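Local coordinates for protein putative phosphoglycolate phosphatase (Lactobacillus delbrueckii, PDB 2HI0) that probably acts as a phosphoglycolate phosphatase of the haloacid dehalogenase (HAD) superfamily, at residues A6-M11 with D169-C174; T14-S19 with E145-G150; K120-K125 with K232-I237; K128-S133 with K176-P181; E205-W210 with P216-H221. All blocks are in the same frame, centred on the assembly; numbering follows the deposited sequence.

Overall arrangement
From the N terminus, strand 6-9 enters the centre of the parallel sheet and meets helix 169-178 in interaction 1. This closes a long loop of about 160 residues. Interaction 2 lies wholly within that loop and ties residues 14-19 to the end of helix 137-147. Interaction 3 starts inside the same loop at helix 115-124 but ends near the C terminus on helix 230-238, so it crosses interactions 1 and 2. Interaction 4 falls within the span of interaction 3 and crosses interactions 1 and 2. It shares helix 169-178 with interaction 1. Interaction 5 joins strand 204-208 to helix 215-220, follows interactions 1, 2 and 4 in series and lies within the span of interaction 3.

Interaction 1: A6-M11 with D169-C174. With NA (sodium ion), chain C.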
# COMPACT_ATOMS: atom_id res chain seq x y z
N ALA A 6 17.97 6.95 -1.52
CA ALA A 6 16.55 7.02 -1.90
C ALA A 6 15.71 6.21 -0.94
O ALA A 6 16.10 5.12 -0.57
CB ALA A 6 16.32 6.55 -3.35
N ALA A 7 14.55 6.75 -0.55
CA ALA A 7 13.58 6.04 0.32
C ALA A 7 12.28 6.02 -0.46
O ALA A 7 11.77 7.06 -0.86
CB ALA A 7 13.38 6.77 1.70
N ILE A 8 11.81 4.81 -0.72
CA ILE A 8 10.64 4.53 -1.55
C ILE A 8 9.58 3.97 -0.61
O ILE A 8 9.79 2.92 0.03
CB ILE A 8 10.98 3.52 -2.64
CG1 ILE A 8 12.17 3.97 -3.47
CG2 ILE A 8 9.76 3.32 -3.56
CD1 ILE A 8 12.65 2.83 -4.44
N PHE A 9 8.45 4.69 -0.50
CA PHE A 9 7.40 4.39 0.46
C PHE A 9 6.16 3.83 -0.24
O PHE A 9 5.72 4.31 -1.30
CB PHE A 9 6.92 5.65 1.17
CG PHE A 9 7.97 6.33 1.99
CD1 PHE A 9 8.91 7.15 1.41
CD2 PHE A 9 8.06 6.09 3.34
CE1 PHE A 9 9.87 7.77 2.17
CE2 PHE A 9 9.03 6.75 4.10
CZ PHE A 9 9.93 7.55 3.50
N ASP A 10 5.57 2.83 0.39
CA ASP A 10 4.15 2.50 0.13
C ASP A 10 3.27 3.65 0.70
O ASP A 10 3.74 4.49 1.47
CB ASP A 10 3.78 1.19 0.80
CG ASP A 10 2.42 0.67 0.37
OD1 ASP A 10 1.96 0.90 -0.77
OD2 ASP A 10 1.79 0.04 1.22
N MSE A 11 2.02 3.74 0.27
CA MSE A 11 1.11 4.80 0.70
C MSE A 11 0.20 4.32 1.85
O MSE A 11 0.33 4.84 2.99
CB MSE A 11 0.28 5.32 -0.47
CG MSE A 11 -0.76 6.30 -0.07
SE MSE A 11 -1.41 7.30 -1.57
CE MSE A 11 -0.11 8.72 -1.78
N ASP A 169 8.14 -4.16 -11.58
CA ASP A 169 8.06 -3.19 -12.64
C ASP A 169 7.90 -1.74 -12.15
O ASP A 169 8.53 -0.80 -12.65
CB ASP A 169 6.89 -3.52 -13.57
CG ASP A 169 6.95 -4.93 -14.17
OD1 ASP A 169 7.18 -5.90 -13.42
OD2 ASP A 169 6.71 -5.07 -15.38
N MSE A 170 6.98 -1.52 -11.22
CA MSE A 170 6.70 -0.12 -10.80
C MSE A 170 7.90 0.47 -10.07
O MSE A 170 8.23 1.62 -10.25
CB MSE A 170 5.44 -0.05 -9.96
CG MSE A 170 4.20 -0.63 -10.65
SE MSE A 170 2.68 -0.78 -9.43
CE MSE A 170 2.46 0.94 -9.49
N THR A 171 8.53 -0.31 -9.21
CA THR A 171 9.72 0.15 -8.48
C THR A 171 10.91 0.35 -9.44
O THR A 171 11.74 1.23 -9.23
CB THR A 171 10.05 -0.80 -7.30
OG1 THR A 171 8.94 -0.74 -6.37
CG2 THR A 171 11.38 -0.41 -6.59
N SER A 172 10.97 -0.44 -10.53
CA SER A 172 12.01 -0.26 -11.53
C SER A 172 11.80 1.09 -12.28
O SER A 172 12.78 1.77 -12.61
CB SER A 172 12.06 -1.39 -12.54
OG SER A 172 12.52 -2.60 -11.93
N GLU A 173 10.53 1.46 -12.52
CA GLU A 173 10.16 2.80 -13.05
C GLU A 173 10.65 3.95 -12.14
O GLU A 173 11.08 5.01 -12.62
CB GLU A 173 8.63 2.98 -13.21
CG GLU A 173 7.95 2.29 -14.41
CD GLU A 173 8.57 2.65 -15.74
OE1 GLU A 173 8.64 3.87 -16.05
OE2 GLU A 173 9.00 1.73 -16.46
N CYS A 174 10.52 3.75 -10.84
CA CYS A 174 11.02 4.67 -9.83
C CYS A 174 12.58 4.77 -9.82
O CYS A 174 13.16 5.86 -9.85
CB CYS A 174 10.48 4.25 -8.49
SG CYS A 174 11.06 5.27 -7.15
NA NA C . 0.23 -0.71 2.41
O HOH W 1 1.20 -3.05 1.51
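In the central parallel sheet of this HAD-type core, Ile8 of strand 6-9 reaches Thr171 and Cys174 of helix 169-178. The contact is small, buried and apolar. Ile8 CG1 sits beside the backbone N (chi1 -55°), and the extended chain beyond it carries CD1 to the helix. There CD1 lies 4.0 Å from SG of Cys174, while Ile8 CG1 is 4.1 Å from the same sulfur. The thiol is swung anti to its own backbone N (chi1 178°), which brings it to the isoleucine. CD1 of Ile8 also comes 4.1 Å from CG2 of Thr171. Thr171 has two conformers, so this touch is less certain.

Just past the end of the strand, Asp10 fits the DxDx(T/V) signature of the family. Its OD2 binds the sodium ion at 2.1 Å, and Asp12 and Asp190 also bind the ion. Asp10 OD1 forms a salt bridge with Lys165.

The helix spans several strands at once. Cys174 also packs on Ala130 of strand 128-133 and on Phe154 of strand 154-158. Phe9 turns to the other face of the sheet, where helices 115-124 and 230-238 lie.

Interaction 2: T14-S19 with E145-G150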
# COMPACT_ATOMS: atom_id res chain seq x y z
N THR A 14 1.18 3.37 5.67
CA THR A 14 2.59 3.67 5.76
C THR A 14 2.74 5.17 5.90
O THR A 14 3.14 5.67 6.95
CB THR A 14 3.39 3.10 4.56
OG1 THR A 14 3.14 1.67 4.47
CG2 THR A 14 4.83 3.33 4.74
N ILE A 15 2.41 5.93 4.85
CA ILE A 15 2.47 7.38 4.98
C ILE A 15 1.11 8.07 5.17
O ILE A 15 1.03 9.12 5.76
CB ILE A 15 3.27 8.04 3.84
CG1 ILE A 15 2.57 7.86 2.47
CG2 ILE A 15 4.74 7.52 3.87
CD1 ILE A 15 3.30 8.61 1.29
N LEU A 16 0.04 7.41 4.70
CA LEU A 16 -1.33 7.91 4.77
C LEU A 16 -2.24 6.93 5.51
O LEU A 16 -2.22 5.72 5.24
CB LEU A 16 -1.91 8.18 3.38
CG LEU A 16 -1.35 9.44 2.70
CD1 LEU A 16 -2.04 9.64 1.37
CD2 LEU A 16 -1.55 10.71 3.54
N ASP A 17 -3.06 7.49 6.40
CA ASP A 17 -4.03 6.79 7.22
C ASP A 17 -5.32 6.72 6.36
O ASP A 17 -6.17 7.63 6.40
CB ASP A 17 -4.22 7.58 8.50
CG ASP A 17 -5.06 6.90 9.52
OD1 ASP A 17 -5.74 5.90 9.20
OD2 ASP A 17 -5.02 7.44 10.64
N THR A 18 -5.46 5.64 5.58
CA THR A 18 -6.50 5.52 4.53
C THR A 18 -7.65 4.57 4.84
O THR A 18 -8.60 4.48 4.05
CB THR A 18 -5.84 5.01 3.21
OG1 THR A 18 -5.12 3.83 3.49
CG2 THR A 18 -4.86 6.03 2.60
N SER A 19 -7.53 3.79 5.94
CA SER A 19 -8.48 2.68 6.12
C SER A 19 -9.92 3.12 6.27
O SER A 19 -10.81 2.47 5.77
CB SER A 19 -8.06 1.82 7.30
OG SER A 19 -7.84 2.58 8.46
N GLU A 145 -0.51 15.20 -4.45
CA GLU A 145 -0.59 16.62 -4.80
C GLU A 145 -1.21 17.44 -3.69
O GLU A 145 -0.77 18.56 -3.44
CB GLU A 145 -1.38 16.83 -6.11
CG GLU A 145 -1.64 18.31 -6.49
N GLU A 146 -2.20 16.88 -3.02
CA GLU A 146 -2.94 17.61 -2.01
C GLU A 146 -2.27 17.57 -0.66
O GLU A 146 -2.24 18.59 0.03
CB GLU A 146 -4.37 17.11 -1.86
CG GLU A 146 -5.24 17.37 -3.12
CD GLU A 146 -5.20 18.84 -3.61
OE1 GLU A 146 -5.50 19.76 -2.80
OE2 GLU A 146 -4.86 19.06 -4.79
N LEU A 147 -1.72 16.42 -0.29
CA LEU A 147 -1.16 16.25 1.06
C LEU A 147 0.38 16.30 1.11
O LEU A 147 0.93 16.58 2.18
CB LEU A 147 -1.67 14.95 1.69
CG LEU A 147 -3.18 14.76 1.76
CD1 LEU A 147 -3.58 13.37 2.25
CD2 LEU A 147 -3.82 15.83 2.64
N PHE A 148 1.06 16.06 -0.02
CA PHE A 148 2.53 16.13 -0.04
C PHE A 148 3.11 16.88 -1.23
O PHE A 148 4.01 16.38 -1.92
CB PHE A 148 3.11 14.71 -0.05
CG PHE A 148 2.66 13.83 1.08
CD1 PHE A 148 3.33 13.84 2.30
CD2 PHE A 148 1.67 12.87 0.87
CE1 PHE A 148 2.94 12.95 3.30
CE2 PHE A 148 1.30 11.99 1.87
CZ PHE A 148 1.93 12.03 3.07
N PRO A 149 2.61 18.10 -1.50
CA PRO A 149 3.10 18.83 -2.68
C PRO A 149 4.58 19.19 -2.56
O PRO A 149 5.04 19.63 -1.50
CB PRO A 149 2.23 20.10 -2.70
CG PRO A 149 1.71 20.23 -1.30
CD PRO A 149 1.61 18.86 -0.73
N GLY A 150 5.32 18.94 -3.63
CA GLY A 150 6.76 19.17 -3.64
C GLY A 150 7.67 18.23 -2.84
O GLY A 150 8.89 18.41 -2.84
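Leu16 brings its branched end up to the ring of Phe148, with CD2 3.5 Å from CE2. The two side chains run alongside each other, pointing opposite ways. Leu16 CG lies at the edge of the ring, in its plane, 3.8 Å from Phe148 CE2. The CD2 methyl approaches the same ring obliquely. That methyl has a second neighbour: Leu147 CD1 is 3.6 Å from Leu16 CD2. The two leucines meet methyl to methyl.

Ile15 adds to the grip on the ring. Its CG1 takes the crowded position between the backbone N and the carbonyl carbon (chi1 66°). From there CD1 reaches to 4.0 Å from Phe148 CE2, again obliquely.

Phe148 is the first residue to leave helical geometry after helix 137-147. Its ring sits where the chain leaves the helix. Outside the contact the ring meets Phe152 edge-to-face and touches Ile115 and Leu116 of helix 115-124.

Around residues 16-17 the chain pairs weakly and antiparallel with strand 110-111. In sequence, the helices of the probable cap domain come between these two strands. This is consistent with the flap of HAD enzymes whose cap is inserted there. Thr14, just before the contact, fits the family's DxDx(T/V) signature. The contact joins the base of the flap to the core through four side chains, three of them buried.

Every touching side-chain atom here is carbon. The attraction is thus hydrophobic and dispersive, and rests on fit rather than on bond direction.

Interaction 3: K120-K125 with K232-I237; sequences KNLRQK and KLEEAI. With EDO (1,2-ethanediol), chain K.
Asn121 and Glu234 meet with their side chains crossing at about a right angle, and the amide and carboxylate planes are 70° apart. Glu234 CG is anti to its backbone N (chi1 -174°), and the extended chain beyond it carries the carboxylate to the other helix. Asn121 ND2 donates to Glu234 OE1 at 2.8 Å, nearly straight at 171°. The oxygen lies in the amide plane and uses its syn lone pair. O2 of a 1,2-ethanediol, probably from the crystallisation liquor, also donates to OE1, at 2.6 Å. Two bonds grip one oxygen.

Nearer the sheet, Leu122 and Ile237 cross in the same way. Leu122 CD2 is 3.8 Å from Ile237 CG2. Leu122 CD1 is likewise 3.8 Å from Ile237 CD1. Leu122 CD2 touches Glu234 CG as well. Replacing Glu234 by an alanine would probably leave Asn121 ND2 without its acceptor on the other helix and the amide freer to turn, and strip part of the cover from Leu122.

The axes of helix 120-124 and helix 232-237 run roughly parallel and come within 11.0 Å. Leu122 rests on Leu129 and Ile237 on Ile206, so both helices belong to one outer layer of the three-layer alpha/beta/alpha sandwich typical of HAD cores.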
# COMPACT_ATOMS: atom_id res chain seq x y z
N LYS A 120 10.23 16.18 5.48
CA LYS A 120 11.01 17.42 5.55
C LYS A 120 12.44 17.12 5.96
O LYS A 120 13.40 17.66 5.36
CB LYS A 120 10.33 18.36 6.56
CG LYS A 120 11.01 19.70 6.78
CD LYS A 120 10.13 20.62 7.64
N ASN A 121 12.60 16.28 6.99
CA ASN A 121 13.90 16.00 7.56
C ASN A 121 14.73 15.19 6.58
O ASN A 121 15.93 15.44 6.41
CB ASN A 121 13.78 15.21 8.86
CG ASN A 121 13.21 16.04 10.02
OD1 ASN A 121 13.07 17.27 9.93
ND2 ASN A 121 12.83 15.36 11.10
N LEU A 122 14.11 14.20 5.93
CA LEU A 122 14.89 13.38 4.98
C LEU A 122 15.36 14.21 3.78
O LEU A 122 16.49 14.04 3.30
CB LEU A 122 14.10 12.15 4.52
CG LEU A 122 13.82 11.06 5.57
CD1 LEU A 122 12.87 10.06 4.93
CD2 LEU A 122 15.06 10.36 6.12
N ARG A 123 14.52 15.10 3.26
CA ARG A 123 14.90 15.92 2.11
C ARG A 123 16.05 16.83 2.54
O ARG A 123 16.98 17.04 1.78
CB ARG A 123 13.73 16.75 1.61
CG ARG A 123 12.60 15.91 1.04
CD ARG A 123 11.34 16.75 0.81
NE ARG A 123 11.66 17.97 0.07
CZ ARG A 123 11.95 18.01 -1.23
NH1 ARG A 123 11.96 16.90 -1.98
NH2 ARG A 123 12.21 19.18 -1.80
N GLN A 124 16.00 17.32 3.78
CA GLN A 124 17.09 18.19 4.30
C GLN A 124 18.42 17.44 4.36
O GLN A 124 19.48 18.06 4.22
CB GLN A 124 16.74 18.79 5.68
N LYS A 125 18.38 16.12 4.57
CA LYS A 125 19.58 15.27 4.62
C LYS A 125 19.97 14.73 3.25
O LYS A 125 20.93 13.97 3.16
CB LYS A 125 19.37 14.11 5.59
CG LYS A 125 19.10 14.49 7.07
CD LYS A 125 20.41 14.71 7.80
CE LYS A 125 20.22 15.21 9.24
N LYS A 232 11.78 6.83 14.68
CA LYS A 232 12.55 5.59 14.53
C LYS A 232 12.73 5.19 13.06
O LYS A 232 13.78 4.72 12.67
CB LYS A 232 11.93 4.46 15.34
CG LYS A 232 12.08 4.63 16.88
CD LYS A 232 13.40 5.37 17.27
CE LYS A 232 13.43 5.87 18.73
NZ LYS A 232 14.08 7.23 18.87
N LEU A 233 11.73 5.47 12.26
CA LEU A 233 11.80 5.25 10.82
C LEU A 233 12.85 6.16 10.22
O LEU A 233 13.67 5.68 9.40
CB LEU A 233 10.42 5.46 10.16
CG LEU A 233 10.35 5.41 8.65
CD1 LEU A 233 10.98 4.10 8.14
CD2 LEU A 233 8.91 5.56 8.17
N GLU A 234 12.89 7.44 10.63
CA GLU A 234 13.96 8.35 10.18
C GLU A 234 15.36 7.78 10.54
O GLU A 234 16.29 7.74 9.71
CB GLU A 234 13.80 9.74 10.84
CG GLU A 234 14.78 10.79 10.31
CD GLU A 234 14.55 12.20 10.83
OE1 GLU A 234 13.38 12.62 10.99
OE2 GLU A 234 15.56 12.89 11.02
N GLU A 235 15.51 7.34 11.77
CA GLU A 235 16.78 6.76 12.21
C GLU A 235 17.17 5.53 11.39
O GLU A 235 18.34 5.35 11.03
CB GLU A 235 16.73 6.45 13.70
CG GLU A 235 16.56 7.71 14.55
CD GLU A 235 16.34 7.43 16.02
OE1 GLU A 235 16.56 6.27 16.44
OE2 GLU A 235 15.96 8.38 16.74
N ALA A 236 16.17 4.70 11.04
CA ALA A 236 16.40 3.49 10.23
C ALA A 236 16.86 3.87 8.83
O ALA A 236 17.78 3.24 8.26
CB ALA A 236 15.16 2.65 10.16
N ILE A 237 16.26 4.92 8.27
CA ILE A 237 16.61 5.32 6.91
C ILE A 237 18.01 5.94 6.90
O ILE A 237 18.76 5.74 5.95
CB ILE A 237 15.53 6.27 6.28
CG1 ILE A 237 14.23 5.52 6.03
CG2 ILE A 237 16.06 6.91 4.97
CD1 ILE A 237 13.01 6.39 5.84
C1 EDO K . 9.12 12.60 13.09
O1 EDO K . 9.28 13.67 14.02
C2 EDO K . 10.29 12.62 12.12
O2 EDO K . 11.51 12.23 12.76

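Interaction 4: K128-S133 with K176-P181; sequences KLAVVS and KVLGVP
Leu178, the last residue of helix 169-178, makes the first contacts with strand 128-133. Its CD1 faces the CB of Ala130 at 4.2 Å. Nearer the backbone, Leu178 CB lies 4.2 Å from CD of Lys128. The carbonyl of Leu178 gives the contact its polar bond: Lys128 NZ donates to Leu178 O at 3.0 Å. The ammonium sits in the carbonyl plane, on a lone pair, with a C=O...N angle of 138°. The lysine chain is extended as far as CE, then bends at its last torsion (chi4 -145°), and this turns NZ onto the oxygen. The positive charge meets the carbonyl end of a helix, which is likely to favour the bond. A serine in place of Lys128 would be too short to reach the Leu178 carbonyl, which would probably lose its charged donor, and Val180 its aliphatic neighbour.

This helix belongs to a beta-alpha-beta crossover. It leads from strand 154-158 at one margin of the sheet, over strands 128-133 and 6-9, to strand 185-189. Leu178 accordingly touches Ala6 on strand 6-9 as well as Ala130.

At Gly179 the chain leaves the helix with a positive phi, which glycine adopts readily. Val180 then turns back toward the strand. Its CG2 is 4.0 Å from Lys128 CD, and the valine lies alongside the lysine chain, pointing the opposite way. The backbone of Lys128 is hydrogen-bonded to Lys5 and Ala7 in the sheet.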
# COMPACT_ATOMS: atom_id res chain seq x y z
N LYS A 128 16.50 11.18 -1.57
CA LYS A 128 15.44 11.27 -2.56
C LYS A 128 14.24 10.46 -2.08
O LYS A 128 14.42 9.38 -1.52
CB LYS A 128 15.94 10.71 -3.90
CG LYS A 128 17.04 11.50 -4.53
CD LYS A 128 17.30 11.07 -5.96
CE LYS A 128 18.31 11.97 -6.64
NZ LYS A 128 17.93 12.09 -8.08
N LEU A 129 13.01 10.96 -2.31
CA LEU A 129 11.81 10.36 -1.77
C LEU A 129 10.85 10.02 -2.89
O LEU A 129 10.66 10.76 -3.82
CB LEU A 129 11.11 11.26 -0.77
CG LEU A 129 11.92 11.89 0.39
CD1 LEU A 129 10.98 12.88 1.16
CD2 LEU A 129 12.52 10.79 1.32
N ALA A 130 10.24 8.85 -2.79
CA ALA A 130 9.26 8.34 -3.79
C ALA A 130 8.14 7.57 -3.11
O ALA A 130 8.27 7.12 -1.98
CB ALA A 130 9.96 7.47 -4.85
N VAL A 131 7.02 7.49 -3.82
CA VAL A 131 5.86 6.66 -3.46
C VAL A 131 5.61 5.68 -4.60
O VAL A 131 5.57 6.08 -5.76
CB VAL A 131 4.59 7.49 -3.27
CG1 VAL A 131 3.35 6.54 -2.96
CG2 VAL A 131 4.78 8.53 -2.22
N VAL A 132 5.53 4.42 -4.26
CA VAL A 132 5.15 3.35 -5.20
C VAL A 132 4.13 2.50 -4.46
O VAL A 132 4.43 1.86 -3.44
CB VAL A 132 6.37 2.55 -5.69
CG1 VAL A 132 5.90 1.38 -6.59
CG2 VAL A 132 7.34 3.46 -6.43
N SER A 133 2.91 2.49 -4.96
CA SER A 133 1.73 1.97 -4.23
C SER A 133 0.83 1.14 -5.18
O SER A 133 0.69 1.45 -6.36
CB SER A 133 0.96 3.18 -3.70
OG SER A 133 -0.31 2.86 -3.17
N LYS A 176 14.69 3.98 -12.14
CA LYS A 176 15.08 4.63 -13.39
C LYS A 176 15.02 6.15 -13.24
O LYS A 176 16.02 6.83 -13.53
CB LYS A 176 14.21 4.06 -14.50
CG LYS A 176 14.27 4.61 -15.85
CD LYS A 176 13.46 3.58 -16.75
CE LYS A 176 12.34 4.22 -17.55
NZ LYS A 176 11.32 3.22 -18.04
N VAL A 177 13.92 6.67 -12.71
CA VAL A 177 13.78 8.12 -12.61
C VAL A 177 14.77 8.71 -11.56
O VAL A 177 15.38 9.76 -11.78
CB VAL A 177 12.34 8.51 -12.27
CG1 VAL A 177 12.19 10.04 -11.90
CG2 VAL A 177 11.44 8.13 -13.44
N LEU A 178 14.87 8.07 -10.41
CA LEU A 178 15.70 8.59 -9.31
C LEU A 178 17.17 8.49 -9.68
O LEU A 178 17.97 9.30 -9.23
CB LEU A 178 15.49 7.86 -7.97
CG LEU A 178 14.10 8.04 -7.37
CD1 LEU A 178 14.01 7.47 -5.93
CD2 LEU A 178 13.62 9.47 -7.37
N GLY A 179 17.56 7.48 -10.45
CA GLY A 179 18.96 7.33 -10.83
C GLY A 179 19.90 6.83 -9.72
O GLY A 179 21.12 6.97 -9.82
N VAL A 180 19.32 6.20 -8.69
CA VAL A 180 20.07 5.70 -7.53
C VAL A 180 20.25 4.19 -7.66
O VAL A 180 19.31 3.48 -8.03
CB VAL A 180 19.33 6.07 -6.19
CG1 VAL A 180 20.06 5.53 -5.01
CG2 VAL A 180 19.19 7.55 -6.10
N PRO A 181 21.48 3.69 -7.38
CA PRO A 181 21.68 2.25 -7.41
C PRO A 181 20.77 1.55 -6.40
O PRO A 181 20.49 2.08 -5.31
CB PRO A 181 23.17 2.08 -7.04
CG PRO A 181 23.79 3.40 -7.39
CD PRO A 181 22.72 4.42 -7.07

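Interaction 5: E205-W210 with P216-H221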
# COMPACT_ATOMS: atom_id res chain seq x y z
N GLU A 205 14.56 -3.38 2.97
CA GLU A 205 13.18 -3.03 3.38
C GLU A 205 13.09 -2.72 4.87
O GLU A 205 13.74 -3.34 5.70
CB GLU A 205 12.18 -4.15 3.01
CG GLU A 205 10.72 -3.72 2.86
CD GLU A 205 9.79 -4.05 4.06
OE1 GLU A 205 10.21 -4.57 5.13
OE2 GLU A 205 8.56 -3.76 3.87
N ILE A 206 12.28 -1.72 5.20
CA ILE A 206 11.92 -1.38 6.56
C ILE A 206 10.40 -1.53 6.65
O ILE A 206 9.66 -1.08 5.72
CB ILE A 206 12.34 0.08 6.89
CG1 ILE A 206 13.84 0.26 6.80
CG2 ILE A 206 11.77 0.52 8.24
CD1 ILE A 206 14.26 1.76 6.74
N ALA A 207 9.95 -2.22 7.70
CA ALA A 207 8.53 -2.43 7.95
C ALA A 207 8.04 -1.50 9.07
O ALA A 207 8.76 -1.26 10.03
CB ALA A 207 8.23 -3.94 8.31
N VAL A 208 6.84 -0.96 8.94
CA VAL A 208 6.23 -0.09 9.94
C VAL A 208 5.08 -0.87 10.60
O VAL A 208 4.44 -1.69 9.95
CB VAL A 208 5.77 1.27 9.31
CG1 VAL A 208 6.96 1.87 8.55
CG2 VAL A 208 4.51 1.15 8.41
N ASN A 209 4.82 -0.59 11.87
CA ASN A 209 3.80 -1.35 12.62
C ASN A 209 2.45 -0.61 12.74
O ASN A 209 1.54 -1.07 13.43
CB ASN A 209 4.33 -1.74 14.01
CG ASN A 209 4.12 -0.64 15.05
OD1 ASN A 209 4.13 0.53 14.73
ND2 ASN A 209 3.90 -1.04 16.30
N TRP A 210 2.35 0.56 12.11
CA TRP A 210 1.14 1.38 12.27
C TRP A 210 0.18 1.21 11.09
O TRP A 210 -0.81 1.98 11.00
CB TRP A 210 1.49 2.85 12.50
CG TRP A 210 2.33 3.48 11.47
CD1 TRP A 210 1.91 4.02 10.30
CD2 TRP A 210 3.75 3.70 11.55
NE1 TRP A 210 2.98 4.53 9.60
CE2 TRP A 210 4.12 4.37 10.37
CE3 TRP A 210 4.74 3.35 12.48
CZ2 TRP A 210 5.44 4.72 10.11
CZ3 TRP A 210 5.99 3.72 12.25
CH2 TRP A 210 6.37 4.39 11.06
N PRO A 216 3.36 -9.68 14.71
CA PRO A 216 3.59 -11.12 14.50
C PRO A 216 3.42 -11.59 13.05
O PRO A 216 4.15 -12.46 12.58
CB PRO A 216 2.54 -11.78 15.38
CG PRO A 216 2.13 -10.74 16.35
CD PRO A 216 2.32 -9.43 15.71
N PHE A 217 2.49 -10.98 12.33
CA PHE A 217 2.33 -11.27 10.89
C PHE A 217 3.57 -10.84 10.12
O PHE A 217 4.11 -11.60 9.32
CB PHE A 217 1.09 -10.59 10.36
CG PHE A 217 0.82 -10.86 8.91
CD1 PHE A 217 1.50 -10.17 7.94
CD2 PHE A 217 -0.11 -11.83 8.54
CE1 PHE A 217 1.24 -10.41 6.61
CE2 PHE A 217 -0.38 -12.09 7.21
CZ PHE A 217 0.32 -11.37 6.23
N LEU A 218 4.04 -9.62 10.34
CA LEU A 218 5.19 -9.15 9.61
C LEU A 218 6.42 -10.00 9.85
O LEU A 218 7.20 -10.27 8.94
CB LEU A 218 5.46 -7.68 9.92
CG LEU A 218 4.39 -6.70 9.41
CD1 LEU A 218 4.55 -5.31 10.05
CD2 LEU A 218 4.45 -6.58 7.90
N GLN A 219 6.63 -10.37 11.10
CA GLN A 219 7.73 -11.26 11.45
C GLN A 219 7.63 -12.61 10.75
O GLN A 219 8.61 -13.11 10.23
CB GLN A 219 7.82 -11.43 12.96
CG GLN A 219 8.22 -10.14 13.64
CD GLN A 219 8.30 -10.26 15.15
OE1 GLN A 219 7.38 -10.74 15.79
NE2 GLN A 219 9.39 -9.78 15.72
N LYS A 220 6.43 -13.20 10.75
CA LYS A 220 6.18 -14.46 10.07
C LYS A 220 6.51 -14.38 8.59
O LYS A 220 6.96 -15.34 7.98
CB LYS A 220 4.70 -14.84 10.26
CG LYS A 220 4.27 -16.13 9.60
CD LYS A 220 2.83 -16.48 9.99
CE LYS A 220 1.83 -15.37 9.60
N HIS A 221 6.26 -13.20 8.00
CA HIS A 221 6.41 -12.98 6.56
C HIS A 221 7.74 -12.39 6.13
O HIS A 221 7.89 -11.94 5.01
CB HIS A 221 5.22 -12.15 6.08
CG HIS A 221 4.01 -12.98 5.84
ND1 HIS A 221 3.13 -13.32 6.84
CD2 HIS A 221 3.62 -13.66 4.74
CE1 HIS A 221 2.19 -14.12 6.34
NE2 HIS A 221 2.47 -14.34 5.07
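Leu218 of helix 215-220 points its CD1 methyl at the backbone of strand 204-208. That methyl is 3.6 Å from the carbonyl oxygen of Val208 and 4.3 Å from CB of Ala207. With CG beside its own backbone N (chi1 -68°), Leu218 carries CD1 to the strand.

Ala207 offers its methyl toward the helix, whereas Val208 sends its side chain away and meets Leu218 through the backbone. Val208 CB instead lies 3.4 Å above the ring plane of Trp210, offset toward the rim. Trp210 is in turn tied to Thr14 O through NE1.

The strand is set by its sheet bonds: Ala207 pairs with Val225 and Val227, and Val208 with Gly189. On the helix side, Phe217 lies in the last turn and His221 just follows it. His221 ND1 donates to Phe217 O at 3.2 Å, tilted from the carbonyl plane, while the oxygen lies in the imidazole plane. The same oxygen accepts from His221 N at 3.0 Å. His221 ND1 also sits 3.4 Å above the centre of the Phe217 ring, and the Phe217 ring also makes a cation-pi contact with Arg213.

Strand and helix belong to one beta-alpha-beta unit that ends in strand 226-227. The link between them is a methyl packed on a methyl and a carbonyl, so it supplies shape and burial, while the directional bonds lie in the sheet and at the helix end.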